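Local atomic coordinates of formylmethanofuran--tetrahydromethanopterin formyltransferase (Methanosarcina barkeri, PDB entry 1M5S), a protein that catalyses the reversible transfer of a formyl group from formylmethanofuran to tetrahydromethanopterin, an early step of methanogenesis from carbon dioxide. Residues Arg22-Ala27 against Arg58-Ser63; Lys30-Val35 against Ala99-Val104; Gln87-Ile92 against Phe119-Phe124; Thr132-Arg137 against Asp148-Glu153. All coordinates share one frame; numbering follows the deposited sequence. Where two conformers were deposited one is given.

Interaction 1 of 4, residues Arg22-Ala27 against Arg58-Ser63; sequences RVLITA and RLASPS
Leu24 and Ala60 mark the closest approach of the two backbones, with their CA atoms 7.9 Å apart. That is too far for direct strand pairing, and the two segments share no hydrogen bond. Strand 71-78 runs antiparallel to both strand 12-26 and strand 53-60, so these two are next-but-one neighbours running parallel. They meet over one residue of the strand between them, Tyr73, which touches Arg22, Leu24, Arg58 and Ala60. The apolar part is a single methyl pair: Leu24 CD1 lies 3.6 Å from Ala60 CB. Leu24 has CG anti to its backbone N (chi1 173°), which carries CD1 across to the alanine.

Two residues earlier on each strand, the extended Arg22 chain brings NH2 to 4.0 Å from NH2 of Arg58, whose own chain bends at its second torsion. The guanidinium planes are 53° apart, so the groups do not stack. Carboxylates probably offset the like charges: Arg22 NH2 pairs with Glu57 and Arg58 NH1 with Glu64, while Arg22 also makes a cation-pi contact with Tyr73. Beyond the strand end, Ser61 OG accepts from Ser63 N at 3.1 Å in an ST turn and also bonds to Glu189 of the second subunit. The whole is typical of side chains from next-but-one, parallel strands packing over the strand between them, in an alpha/beta sandwich.

Interaction 2 of 4, residues Lys30-Val35 against Ala99-Val104; sequences KRWALV and APTTAV
Trp32, Pro100 and Thr101 bury the most surface here, Trp32 well ahead of the others. The six-membered part of the indole faces the proline: Trp32 CE3 is 4.0 Å from Pro100 CB, which sits over one face toward the rim, and Trp32 CZ3 is equally far from Pro100 CG, consistent with a loose CH-pi contact. Arg31 CD lies over the centre of the opposite face, so the indole lies between Arg31 and Pro100. With CG beside the backbone N (chi1 -74°), the indole swings off the helix toward the proline.

Thr101 approaches from the root of the side chain, its OG1 3.8 Å from Trp32 CB. That hydroxyl also bonds to Pro100 O at 2.7 Å, lying above the carbonyl plane, and to Ala28 N. One water ties the backbones together, donating to Trp32 O at 2.7 Å and to Pro100 O at 3.0 Å. Leu177 of the third subunit packs on both Trp32 and Thr101, and Glu181 of that subunit salt-bridges Arg31.

Thr101, with a positive phi of 67°, takes the third position of a type II beta turn, Ala99 to Thr102, packed against the start of helix 30-41 at the interface with the third subunit.

Interaction 3 of 4, residues Gln87-Ile92 against Phe119-Phe124; sequences QLLERI and FKLKFF
Leu121 reaches two side chains of the facing helix with its two methyls. Its CD1 meets Ile92 CG2 at 3.6 Å, the side chains crossing at about a right angle, while its CD2 lies 4.0 Å from Leu89 CD1 as the two leucines pass in opposite directions. Leu89 also lies across the aliphatic part of Lys120, with CD2 3.7 Å from Lys120 CD and CD1 3.9 Å from Lys120 CB.

Behind this shell, Ile92 is backed by Val23 and Ile155. On another side of helix 81-95, Arg91 NE donates to Gln87 OE1, one turn back, at 2.8 Å, and its other nitrogens bond to the carbonyls of Ala40, Gly42 and Phe43, fixing the helix to the C-terminal end of helix 30-41 and the residues after it. Lys120 NZ has a long, weak ion pair with Glu85.

Every close pair is carbon to carbon, so cohesion between these helical segments rests on dispersion and the exclusion of water, with little directional restraint.

Interaction 4 of 4, residues Thr132-Arg137 against Asp148-Glu153; sequences TQIAGR and DFLAEE
Arg137 and Glu152 join the two segments by a salt bridge whose one bond is nearly straight: NH1 of Arg137 donates to OE1 of Glu152 at 3.0 Å with an N-H...O angle of 174°. The oxygen uses its syn lone pair and lies in the guanidinium plane, at its edge, yet the carboxylate plane stands 82° from that of the guanidinium, so the groups meet through one oxygen instead of a two-pronged pair. The Arg137 chain is extended from CG to NE, and Glu152, with CG anti to its backbone N (chi1 -176°), is extended as well. The two chains cross obliquely, and the carboxylate also lies against the arginine's methylenes, OE1 tight on Arg137 CD at 3.0 Å and OE2 3.6 Å from Arg137 CG. Asn106 completes the network with its backbone: its O accepts from Arg137 NH1 and its N donates to Glu152 OE1, so Arg137 NH1 and Glu152 OE1 each have two partners.

The second patch is apolar. Ile134 CD1 comes 3.6 Å from Leu150 CD2, the side chains crossing at about a right angle.

Ile134 and Arg137 also pair with each other through two backbone bonds; the arrangement is a beta-hairpin with a two-residue type I' turn, in which Arg137 opens the strand adjoining 147-170 and Ile134 reaches over from the strand beyond it.

In the fold
Interactions 1 and 2 form the tightest pair, centres about 9 Å apart, and their segments alternate along the chain, as do those of interactions 2 and 3; interaction 4 comes last. Strand 103-106 pairs with strand 12-26 of interaction 1 and strand 147-170 of interaction 4, through Thr26 to Ala103 and through Val104 to Leu150 and Glu152. Helix 81-95 rests against this region: Ile92 meets Val23 and Val104. Interactions 1 and 4, like 3 and 4, have centres about 14 Å apart and do not touch. Four contacts thus link helices and strands around strand 103-106; interactions 2, 3 and, through Asp148, 4 reach the third subunit of the homotetramer, and interaction 1 the second.

Interaction 1 of 4, residues Arg22-Ala27 against Arg58-Ser63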
loop_
_atom_site.group_PDB
_atom_site.type_symbol
_atom_site.label_atom_id
_atom_site.label_comp_id
_atom_site.label_asym_id
_atom_site.label_seq_id
_atom_site.Cartn_x
_atom_site.Cartn_y
_atom_site.Cartn_z
ATOM N N ARG A 22 2.266 18.907 -17.736
ATOM C CA ARG A 22 1.950 18.708 -16.316
ATOM C C ARG A 22 0.431 18.734 -16.120
ATOM O O ARG A 22 -0.263 19.630 -16.624
ATOM C CB ARG A 22 2.595 19.829 -15.504
ATOM C CG ARG A 22 2.880 19.455 -14.049
ATOM C CD ARG A 22 2.936 20.687 -13.146
ATOM N NE ARG A 22 3.664 20.471 -11.889
ATOM C CZ ARG A 22 3.511 21.253 -10.811
ATOM N NH1 ARG A 22 2.666 22.294 -10.833
ATOM N NH2 ARG A 22 4.161 21.075 -9.655
ATOM N N VAL A 23 -0.077 17.695 -15.454
ATOM C CA VAL A 23 -1.507 17.538 -15.152
ATOM C C VAL A 23 -1.704 17.252 -13.655
ATOM O O VAL A 23 -1.015 16.407 -13.089
ATOM C CB VAL A 23 -2.146 16.357 -15.942
ATOM C CG1 VAL A 23 -3.642 16.340 -15.732
ATOM C CG2 VAL A 23 -1.811 16.458 -17.405
ATOM N N LEU A 24 -2.676 17.923 -13.038
ATOM C CA LEU A 24 -3.096 17.613 -11.674
ATOM C C LEU A 24 -4.368 16.770 -11.689
ATOM O O LEU A 24 -5.383 17.179 -12.255
ATOM C CB LEU A 24 -3.360 18.901 -10.893
ATOM C CG LEU A 24 -3.962 18.784 -9.492
ATOM C CD1 LEU A 24 -3.026 18.020 -8.577
ATOM C CD2 LEU A 24 -4.211 20.163 -8.941
ATOM N N ILE A 25 -4.271 15.546 -11.179
ATOM C CA ILE A 25 -5.452 14.710 -10.987
ATOM C C ILE A 25 -5.851 14.748 -9.513
ATOM O O ILE A 25 -5.048 14.405 -8.646
ATOM C CB ILE A 25 -5.192 13.237 -11.405
ATOM C CG1 ILE A 25 -4.669 13.178 -12.844
ATOM C CG2 ILE A 25 -6.486 12.423 -11.308
ATOM C CD1 ILE A 25 -3.997 11.874 -13.195
ATOM N N THR A 26 -7.031 15.298 -9.223
ATOM C CA THR A 26 -7.594 15.199 -7.877
ATOM C C THR A 26 -8.632 14.092 -7.817
ATOM O O THR A 26 -9.061 13.572 -8.855
ATOM C CB THR A 26 -8.250 16.509 -7.403
ATOM O OG1 THR A 26 -9.466 16.724 -8.121
ATOM C CG2 THR A 26 -7.304 17.705 -7.600
ATOM N N ALA A 27 -8.943 13.657 -6.599
ATOM C CA ALA A 27 -9.885 12.569 -6.384
ATOM C C ALA A 27 -10.404 12.642 -4.960
ATOM O O ALA A 27 -9.973 13.502 -4.184
ATOM C CB ALA A 27 -9.211 11.227 -6.639
ATOM N N ARG A 58 4.752 14.208 -7.975
ATOM C CA ARG A 58 4.583 14.306 -6.521
ATOM C C ARG A 58 3.100 14.417 -6.165
ATOM O O ARG A 58 2.266 14.779 -7.007
ATOM C CB ARG A 58 5.306 15.547 -5.993
ATOM C CG ARG A 58 4.690 16.857 -6.492
ATOM C CD ARG A 58 4.631 17.941 -5.413
ATOM N NE ARG A 58 4.245 19.260 -5.939
ATOM C CZ ARG A 58 3.335 20.058 -5.365
ATOM N NH1 ARG A 58 2.704 19.689 -4.242
ATOM N NH2 ARG A 58 2.984 21.260 -5.843
ATOM N N LEU A 59 2.774 14.002 -4.948
ATOM C CA LEU A 59 1.422 14.111 -4.422
ATOM C C LEU A 59 1.050 15.568 -4.195
ATOM O O LEU A 59 1.894 16.373 -3.815
ATOM C CB LEU A 59 1.330 13.342 -3.104
ATOM C CG LEU A 59 1.044 11.840 -3.106
ATOM C CD1 LEU A 59 1.582 11.181 -4.348
ATOM C CD2 LEU A 59 1.660 11.230 -1.859
ATOM N N ALA A 60 -0.219 15.892 -4.431
ATOM C CA ALA A 60 -0.746 17.221 -4.158
ATOM C C ALA A 60 -1.566 17.228 -2.878
ATOM O O ALA A 60 -2.472 16.411 -2.707
ATOM C CB ALA A 60 -1.597 17.684 -5.312
ATOM N N SER A 61 -1.242 18.159 -1.986
ATOM C CA SER A 61 -1.972 18.352 -0.742
ATOM C C SER A 61 -3.355 18.922 -1.027
ATOM O O SER A 61 -3.519 19.727 -1.939
ATOM C CB SER A 61 -1.198 19.314 0.169
ATOM O OG SER A 61 -1.941 19.649 1.326
ATOM N N PRO A 62 -4.355 18.570 -0.194
ATOM C CA PRO A 62 -5.671 19.211 -0.268
ATOM C C PRO A 62 -5.595 20.733 -0.072
ATOM O O PRO A 62 -6.479 21.472 -0.511
ATOM C CB PRO A 62 -6.456 18.534 0.855
ATOM C CG PRO A 62 -5.776 17.240 1.055
ATOM C CD PRO A 62 -4.329 17.524 0.843
ATOM N N SER A 63 -4.522 21.193 0.564
ATOM C CA SER A 63 -4.368 22.603 0.890
ATOM C C SER A 63 -3.811 23.414 -0.279
ATOM O O SER A 63 -3.691 24.633 -0.182
ATOM C CB SER A 63 -3.466 22.764 2.118
ATOM O OG SER A 63 -2.122 22.429 1.816
#

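Interaction 2 of 4, residues Lys30-Val35 against Ala99-Val104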
loop_
_atom_site.group_PDB
_atom_site.type_symbol
_atom_site.label_atom_id
_atom_site.label_comp_id
_atom_site.label_asym_id
_atom_site.label_seq_id
_atom_site.Cartn_x
_atom_site.Cartn_y
_atom_site.Cartn_z
ATOM N N LYS A 30 -6.568 10.221 -1.450
ATOM C CA LYS A 30 -5.213 9.947 -1.935
ATOM C C LYS A 30 -5.156 8.668 -2.762
ATOM O O LYS A 30 -4.561 8.637 -3.838
ATOM C CB LYS A 30 -4.244 9.804 -0.759
ATOM C CG LYS A 30 -3.759 11.118 -0.166
ATOM C CD LYS A 30 -2.703 10.876 0.915
ATOM C CE LYS A 30 -1.434 10.260 0.331
ATOM N NZ LYS A 30 -0.776 9.280 1.246
ATOM N N ARG A 31 -5.759 7.617 -2.230
ATOM C CA ARG A 31 -5.721 6.306 -2.850
ATOM C C ARG A 31 -6.363 6.312 -4.259
ATOM O O ARG A 31 -5.899 5.628 -5.181
ATOM C CB ARG A 31 -6.425 5.324 -1.936
ATOM C CG ARG A 31 -6.579 3.961 -2.567
ATOM C CD ARG A 31 -7.734 3.919 -3.550
ATOM N NE ARG A 31 -8.153 2.556 -3.840
ATOM C CZ ARG A 31 -8.786 1.762 -2.972
ATOM N NH1 ARG A 31 -9.095 2.188 -1.741
ATOM N NH2 ARG A 31 -9.153 0.505 -3.249
ATOM N N TRP A 32 -7.428 7.080 -4.441
ATOM C CA TRP A 32 -8.132 7.119 -5.746
ATOM C C TRP A 32 -7.409 8.042 -6.730
ATOM O O TRP A 32 -7.527 7.896 -7.955
ATOM C CB TRP A 32 -9.581 7.556 -5.555
ATOM C CG TRP A 32 -10.401 6.426 -4.950
ATOM C CD1 TRP A 32 -11.031 6.430 -3.772
ATOM C CD2 TRP A 32 -10.612 5.164 -5.563
ATOM N NE1 TRP A 32 -11.611 5.132 -3.606
ATOM C CE2 TRP A 32 -11.336 4.399 -4.660
ATOM C CE3 TRP A 32 -10.233 4.597 -6.787
ATOM C CZ2 TRP A 32 -11.671 3.060 -4.886
ATOM C CZ3 TRP A 32 -10.597 3.253 -7.017
ATOM C CH2 TRP A 32 -11.278 2.520 -6.108
ATOM N N ALA A 33 -6.713 9.039 -6.199
ATOM C CA ALA A 33 -5.905 9.914 -7.036
ATOM C C ALA A 33 -4.680 9.140 -7.551
ATOM O O ALA A 33 -4.315 9.265 -8.719
ATOM C CB ALA A 33 -5.471 11.151 -6.242
ATOM N N LEU A 34 -4.132 8.251 -6.720
ATOM C CA LEU A 34 -2.977 7.448 -7.114
ATOM C C LEU A 34 -3.329 6.350 -8.107
ATOM O O LEU A 34 -2.554 6.068 -9.015
ATOM C CB LEU A 34 -2.292 6.828 -5.894
ATOM C CG LEU A 34 -1.015 6.018 -6.175
ATOM C CD1 LEU A 34 0.067 6.921 -6.774
ATOM C CD2 LEU A 34 -0.514 5.382 -4.883
ATOM N N VAL A 35 -4.493 5.731 -7.938
ATOM C CA VAL A 35 -4.993 4.767 -8.914
ATOM C C VAL A 35 -5.080 5.362 -10.327
ATOM O O VAL A 35 -4.546 4.786 -11.278
ATOM C CB VAL A 35 -6.384 4.225 -8.492
ATOM C CG1 VAL A 35 -7.030 3.456 -9.640
ATOM C CG2 VAL A 35 -6.238 3.323 -7.289
ATOM N N ALA A 99 -11.826 6.925 -14.517
ATOM C CA ALA A 99 -11.427 6.530 -13.169
ATOM C C ALA A 99 -12.315 7.184 -12.110
ATOM O O ALA A 99 -12.736 8.330 -12.262
ATOM C CB ALA A 99 -9.967 6.904 -12.933
ATOM N N PRO A 100 -12.608 6.457 -11.016
ATOM C CA PRO A 100 -13.471 6.946 -9.935
ATOM C C PRO A 100 -13.036 8.275 -9.309
ATOM O O PRO A 100 -11.899 8.423 -8.868
ATOM C CB PRO A 100 -13.430 5.812 -8.912
ATOM C CG PRO A 100 -13.188 4.600 -9.728
ATOM C CD PRO A 100 -12.223 5.052 -10.797
ATOM N N THR A 101 -13.994 9.193 -9.214
ATOM C CA THR A 101 -13.917 10.439 -8.447
ATOM C C THR A 101 -12.919 11.491 -8.920
ATOM O O THR A 101 -12.749 12.519 -8.260
ATOM C CB THR A 101 -13.672 10.190 -6.929
ATOM O OG1 THR A 101 -12.274 9.963 -6.682
ATOM C CG2 THR A 101 -14.481 8.999 -6.441
ATOM N N THR A 102 -12.312 11.278 -10.081
ATOM C CA THR A 102 -11.250 12.163 -10.539
ATOM C C THR A 102 -11.740 13.503 -11.075
ATOM O O THR A 102 -12.862 13.620 -11.568
ATOM C CB THR A 102 -10.420 11.494 -11.627
ATOM O OG1 THR A 102 -11.290 10.996 -12.649
ATOM C CG2 THR A 102 -9.616 10.349 -11.045
ATOM N N ALA A 103 -10.918 14.530 -10.885
ATOM C CA ALA A 103 -11.038 15.788 -11.624
ATOM C C ALA A 103 -9.656 16.111 -12.179
ATOM O O ALA A 103 -8.648 15.655 -11.640
ATOM C CB ALA A 103 -11.514 16.908 -10.702
ATOM N N VAL A 104 -9.622 16.775 -13.331
ATOM C CA VAL A 104 -8.371 17.117 -14.002
ATOM C C VAL A 104 -8.207 18.630 -14.054
ATOM O O VAL A 104 -9.115 19.343 -14.479
ATOM C CB VAL A 104 -8.339 16.570 -15.447
ATOM C CG1 VAL A 104 -7.144 17.129 -16.197
ATOM C CG2 VAL A 104 -8.272 15.067 -15.426
HETATM O O HOH W 1 -9.435 6.807 -9.598
#

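Interaction 3 of 4, residues Gln87-Ile92 against Phe119-Phe124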
loop_
_atom_site.group_PDB
_atom_site.type_symbol
_atom_site.label_atom_id
_atom_site.label_comp_id
_atom_site.label_asym_id
_atom_site.label_seq_id
_atom_site.Cartn_x
_atom_site.Cartn_y
_atom_site.Cartn_z
ATOM N N GLN A 87 -1.344 12.201 -26.706
ATOM C CA GLN A 87 -1.137 11.365 -25.526
ATOM C C GLN A 87 -1.979 11.851 -24.361
ATOM O O GLN A 87 -2.519 11.054 -23.600
ATOM C CB GLN A 87 0.335 11.358 -25.121
ATOM C CG GLN A 87 1.187 10.431 -25.943
ATOM C CD GLN A 87 0.678 9.007 -25.938
ATOM O OE1 GLN A 87 0.723 8.330 -24.918
ATOM N NE2 GLN A 87 0.231 8.530 -27.096
ATOM N N LEU A 88 -2.104 13.168 -24.243
ATOM C CA LEU A 88 -2.956 13.768 -23.229
ATOM C C LEU A 88 -4.412 13.363 -23.424
ATOM O O LEU A 88 -5.074 12.943 -22.476
ATOM C CB LEU A 88 -2.837 15.287 -23.271
ATOM C CG LEU A 88 -1.539 15.843 -22.695
ATOM C CD1 LEU A 88 -1.479 17.342 -22.916
ATOM C CD2 LEU A 88 -1.460 15.517 -21.221
ATOM N N LEU A 89 -4.880 13.420 -24.667
ATOM C CA LEU A 89 -6.258 13.067 -24.987
ATOM C C LEU A 89 -6.554 11.622 -24.634
ATOM O O LEU A 89 -7.500 11.344 -23.912
ATOM C CB LEU A 89 -6.556 13.301 -26.480
ATOM C CG LEU A 89 -7.373 14.542 -26.833
ATOM C CD1 LEU A 89 -8.646 14.563 -26.003
ATOM C CD2 LEU A 89 -6.540 15.784 -26.568
ATOM N N GLU A 90 -5.692 10.718 -25.090
ATOM C CA GLU A 90 -5.914 9.289 -24.926
ATOM C C GLU A 90 -5.733 8.832 -23.469
ATOM O O GLU A 90 -6.499 8.011 -22.972
ATOM C CB GLU A 90 -4.969 8.516 -25.850
ATOM C CG GLU A 90 -5.350 8.636 -27.325
ATOM C CD GLU A 90 -4.410 7.906 -28.254
ATOM O OE1 GLU A 90 -4.044 6.744 -27.955
ATOM O OE2 GLU A 90 -4.072 8.489 -29.309
ATOM N N ARG A 91 -4.763 9.417 -22.774
ATOM C CA ARG A 91 -4.407 8.992 -21.404
ATOM C C ARG A 91 -5.361 9.580 -20.347
ATOM O O ARG A 91 -5.682 8.931 -19.342
ATOM C CB ARG A 91 -2.976 9.412 -21.076
ATOM C CG ARG A 91 -1.949 8.329 -21.425
ATOM C CD ARG A 91 -0.522 8.871 -21.526
ATOM N NE ARG A 91 0.405 7.948 -22.200
ATOM C CZ ARG A 91 0.885 6.827 -21.643
ATOM N NH1 ARG A 91 0.533 6.466 -20.402
ATOM N NH2 ARG A 91 1.737 5.992 -22.255
ATOM N N ILE A 92 -5.755 10.836 -20.534
ATOM C CA ILE A 92 -6.717 11.457 -19.638
ATOM C C ILE A 92 -8.138 10.987 -19.946
ATOM O O ILE A 92 -8.884 10.600 -19.046
ATOM C CB ILE A 92 -6.626 12.978 -19.702
ATOM C CG1 ILE A 92 -5.282 13.427 -19.127
ATOM C CG2 ILE A 92 -7.747 13.601 -18.911
ATOM C CD1 ILE A 92 -5.146 14.907 -18.999
ATOM N N PHE A 119 -11.727 20.998 -23.255
ATOM C CA PHE A 119 -12.696 21.336 -24.293
ATOM C C PHE A 119 -12.964 20.104 -25.147
ATOM O O PHE A 119 -14.109 19.792 -25.456
ATOM C CB PHE A 119 -12.163 22.485 -25.165
ATOM C CG PHE A 119 -13.061 22.839 -26.327
ATOM C CD1 PHE A 119 -12.929 22.183 -27.551
ATOM C CD2 PHE A 119 -14.060 23.798 -26.187
ATOM C CE1 PHE A 119 -13.785 22.468 -28.617
ATOM C CE2 PHE A 119 -14.925 24.093 -27.247
ATOM C CZ PHE A 119 -14.785 23.424 -28.463
ATOM N N LYS A 120 -11.907 19.365 -25.465
ATOM C CA LYS A 120 -12.019 18.219 -26.353
ATOM C C LYS A 120 -12.712 17.044 -25.678
ATOM O O LYS A 120 -13.394 16.261 -26.334
ATOM C CB LYS A 120 -10.634 17.799 -26.851
ATOM C CG LYS A 120 -10.007 18.784 -27.828
ATOM C CD LYS A 120 -8.638 18.310 -28.278
ATOM C CE LYS A 120 -8.412 18.565 -29.760
ATOM N NZ LYS A 120 -7.359 17.665 -30.310
ATOM N N LEU A 121 -12.559 16.939 -24.362
ATOM C CA LEU A 121 -13.142 15.829 -23.607
ATOM C C LEU A 121 -14.633 16.023 -23.330
ATOM O O LEU A 121 -15.379 15.044 -23.256
ATOM C CB LEU A 121 -12.391 15.636 -22.277
ATOM C CG LEU A 121 -10.985 15.028 -22.338
ATOM C CD1 LEU A 121 -10.402 14.934 -20.942
ATOM C CD2 LEU A 121 -11.043 13.654 -22.986
ATOM N N LYS A 122 -15.066 17.285 -23.263
ATOM C CA LYS A 122 -16.450 17.628 -22.933
ATOM C C LYS A 122 -17.444 17.027 -23.924
ATOM O O LYS A 122 -18.550 16.655 -23.538
ATOM C CB LYS A 122 -16.640 19.153 -22.859
ATOM C CG LYS A 122 -16.837 19.844 -24.207
ATOM C CD LYS A 122 -17.200 21.306 -24.041
ATOM C CE LYS A 122 -17.349 22.001 -25.383
ATOM N NZ LYS A 122 -18.296 21.306 -26.299
ATOM N N PHE A 123 -16.963 16.739 -25.130
ATOM C CA PHE A 123 -17.815 16.209 -26.213
ATOM C C PHE A 123 -18.367 14.823 -25.866
ATOM O O PHE A 123 -19.330 14.344 -26.481
ATOM C CB PHE A 123 -17.021 16.135 -27.509
ATOM C CG PHE A 123 -16.862 17.515 -28.125
ATOM C CD1 PHE A 123 -15.812 18.337 -27.713
ATOM C CD2 PHE A 123 -17.777 17.958 -29.083
ATOM C CE1 PHE A 123 -15.680 19.618 -28.253
ATOM C CE2 PHE A 123 -17.650 19.242 -29.621
ATOM C CZ PHE A 123 -16.601 20.073 -29.205
ATOM N N PHE A 124 -17.730 14.175 -24.890
ATOM C CA PHE A 124 -18.171 12.869 -24.428
ATOM C C PHE A 124 -19.588 12.925 -23.837
ATOM O O PHE A 124 -20.330 11.953 -23.914
ATOM C CB PHE A 124 -17.182 12.307 -23.401
ATOM C CG PHE A 124 -17.490 10.900 -22.967
ATOM C CD1 PHE A 124 -17.389 9.845 -23.866
ATOM C CD2 PHE A 124 -17.898 10.631 -21.664
ATOM C CE1 PHE A 124 -17.684 8.534 -23.471
ATOM C CE2 PHE A 124 -18.195 9.326 -21.262
ATOM C CZ PHE A 124 -18.090 8.277 -22.163
#

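Interaction 4 of 4, residues Thr132-Arg137 against Asp148-Glu153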
loop_
_atom_site.group_PDB
_atom_site.type_symbol
_atom_site.label_atom_id
_atom_site.label_comp_id
_atom_site.label_asym_id
_atom_site.label_seq_id
_atom_site.Cartn_x
_atom_site.Cartn_y
_atom_site.Cartn_z
ATOM N N THR A 132 -18.283 25.514 -15.849
ATOM C CA THR A 132 -18.273 26.102 -14.520
ATOM C C THR A 132 -16.908 26.732 -14.242
ATOM O O THR A 132 -16.038 26.773 -15.122
ATOM C CB THR A 132 -18.621 25.033 -13.428
ATOM O OG1 THR A 132 -18.659 25.650 -12.136
ATOM C CG2 THR A 132 -17.603 23.898 -13.418
ATOM N N GLN A 133 -16.755 27.271 -13.037
ATOM C CA GLN A 133 -15.524 27.929 -12.630
ATOM C C GLN A 133 -15.084 27.449 -11.249
ATOM O O GLN A 133 -15.761 27.706 -10.249
ATOM C CB GLN A 133 -15.734 29.441 -12.606
ATOM C CG GLN A 133 -14.541 30.225 -12.130
ATOM C CD GLN A 133 -14.309 31.459 -12.963
ATOM O OE1 GLN A 133 -14.267 31.389 -14.196
ATOM N NE2 GLN A 133 -14.169 32.604 -12.301
ATOM N N ILE A 134 -13.941 26.766 -11.202
ATOM C CA ILE A 134 -13.349 26.342 -9.933
ATOM C C ILE A 134 -12.056 27.115 -9.622
ATOM O O ILE A 134 -11.068 27.045 -10.366
ATOM C CB ILE A 134 -13.090 24.800 -9.927
ATOM C CG1 ILE A 134 -14.424 24.051 -9.884
ATOM C CG2 ILE A 134 -12.285 24.386 -8.699
ATOM C CD1 ILE A 134 -14.671 23.173 -11.070
ATOM N N ALA A 135 -12.098 27.893 -8.541
ATOM C CA ALA A 135 -10.964 28.700 -8.111
ATOM C C ALA A 135 -10.415 29.522 -9.278
ATOM O O ALA A 135 -9.252 29.393 -9.649
ATOM C CB ALA A 135 -9.878 27.800 -7.520
ATOM N N GLY A 136 -11.303 30.270 -9.936
ATOM C CA GLY A 136 -10.892 31.135 -11.032
ATOM C C GLY A 136 -10.607 30.403 -12.335
ATOM O O GLY A 136 -10.533 31.021 -13.396
ATOM N N ARG A 137 -10.472 29.084 -12.248
ATOM C CA ARG A 137 -10.146 28.233 -13.407
ATOM C C ARG A 137 -11.416 27.850 -14.177
ATOM O O ARG A 137 -12.463 27.562 -13.579
ATOM C CB ARG A 137 -9.470 26.943 -12.942
ATOM C CG ARG A 137 -8.069 27.166 -12.368
ATOM C CD ARG A 137 -7.333 25.855 -12.083
ATOM N NE ARG A 137 -6.145 26.031 -11.236
ATOM C CZ ARG A 137 -4.957 25.465 -11.489
ATOM N NH1 ARG A 137 -4.781 24.684 -12.563
ATOM N NH2 ARG A 137 -3.872 25.623 -10.719
ATOM N N ASP A 148 -20.450 14.015 -11.929
ATOM C CA ASP A 148 -19.895 14.949 -12.913
ATOM C C ASP A 148 -18.365 14.864 -12.916
ATOM O O ASP A 148 -17.728 14.957 -11.860
ATOM C CB ASP A 148 -20.317 16.386 -12.582
ATOM C CG ASP A 148 -21.818 16.618 -12.731
ATOM O OD1 ASP A 148 -22.407 16.158 -13.734
ATOM O OD2 ASP A 148 -22.392 17.352 -11.894
ATOM N N PHE A 149 -17.783 14.619 -14.087
ATOM C CA PHE A 149 -16.334 14.698 -14.248
ATOM C C PHE A 149 -15.937 16.141 -14.578
ATOM O O PHE A 149 -16.509 16.762 -15.470
ATOM C CB PHE A 149 -15.872 13.747 -15.356
ATOM C CG PHE A 149 -14.411 13.873 -15.706
ATOM C CD1 PHE A 149 -13.426 13.611 -14.758
ATOM C CD2 PHE A 149 -14.019 14.240 -16.994
ATOM C CE1 PHE A 149 -12.076 13.709 -15.082
ATOM C CE2 PHE A 149 -12.666 14.341 -17.333
ATOM C CZ PHE A 149 -11.693 14.074 -16.372
ATOM N N LEU A 150 -15.021 16.696 -13.792
ATOM C CA LEU A 150 -14.555 18.062 -13.997
ATOM C C LEU A 150 -13.185 18.068 -14.676
ATOM O O LEU A 150 -12.291 17.320 -14.289
ATOM C CB LEU A 150 -14.489 18.803 -12.659
ATOM C CG LEU A 150 -15.765 19.495 -12.150
ATOM C CD1 LEU A 150 -17.002 18.696 -12.488
ATOM C CD2 LEU A 150 -15.659 19.693 -10.653
ATOM N N ALA A 151 -13.061 18.851 -15.747
ATOM C CA ALA A 151 -11.802 18.966 -16.482
ATOM C C ALA A 151 -11.546 20.415 -16.894
ATOM O O ALA A 151 -12.308 20.991 -17.670
ATOM C CB ALA A 151 -11.825 18.059 -17.724
ATOM N N GLU A 152 -10.465 20.999 -16.386
ATOM C CA GLU A 152 -10.053 22.340 -16.802
ATOM C C GLU A 152 -9.880 22.401 -18.322
ATOM O O GLU A 152 -9.567 21.392 -18.964
ATOM C CB GLU A 152 -8.743 22.726 -16.117
ATOM C CG GLU A 152 -8.276 24.145 -16.412
ATOM C CD GLU A 152 -7.318 24.682 -15.363
ATOM O OE1 GLU A 152 -7.058 23.976 -14.366
ATOM O OE2 GLU A 152 -6.833 25.822 -15.527
ATOM N N GLU A 153 -10.116 23.577 -18.899
ATOM C CA GLU A 153 -10.113 23.715 -20.350
ATOM C C GLU A 153 -8.801 23.249 -20.978
ATOM O O GLU A 153 -8.795 22.456 -21.926
ATOM C CB GLU A 153 -10.378 25.166 -20.741
ATOM C CG GLU A 153 -10.323 25.397 -22.246
ATOM C CD GLU A 153 -10.607 26.829 -22.628
ATOM O OE1 GLU A 153 -10.011 27.745 -22.015
ATOM O OE2 GLU A 153 -11.438 27.031 -23.539
#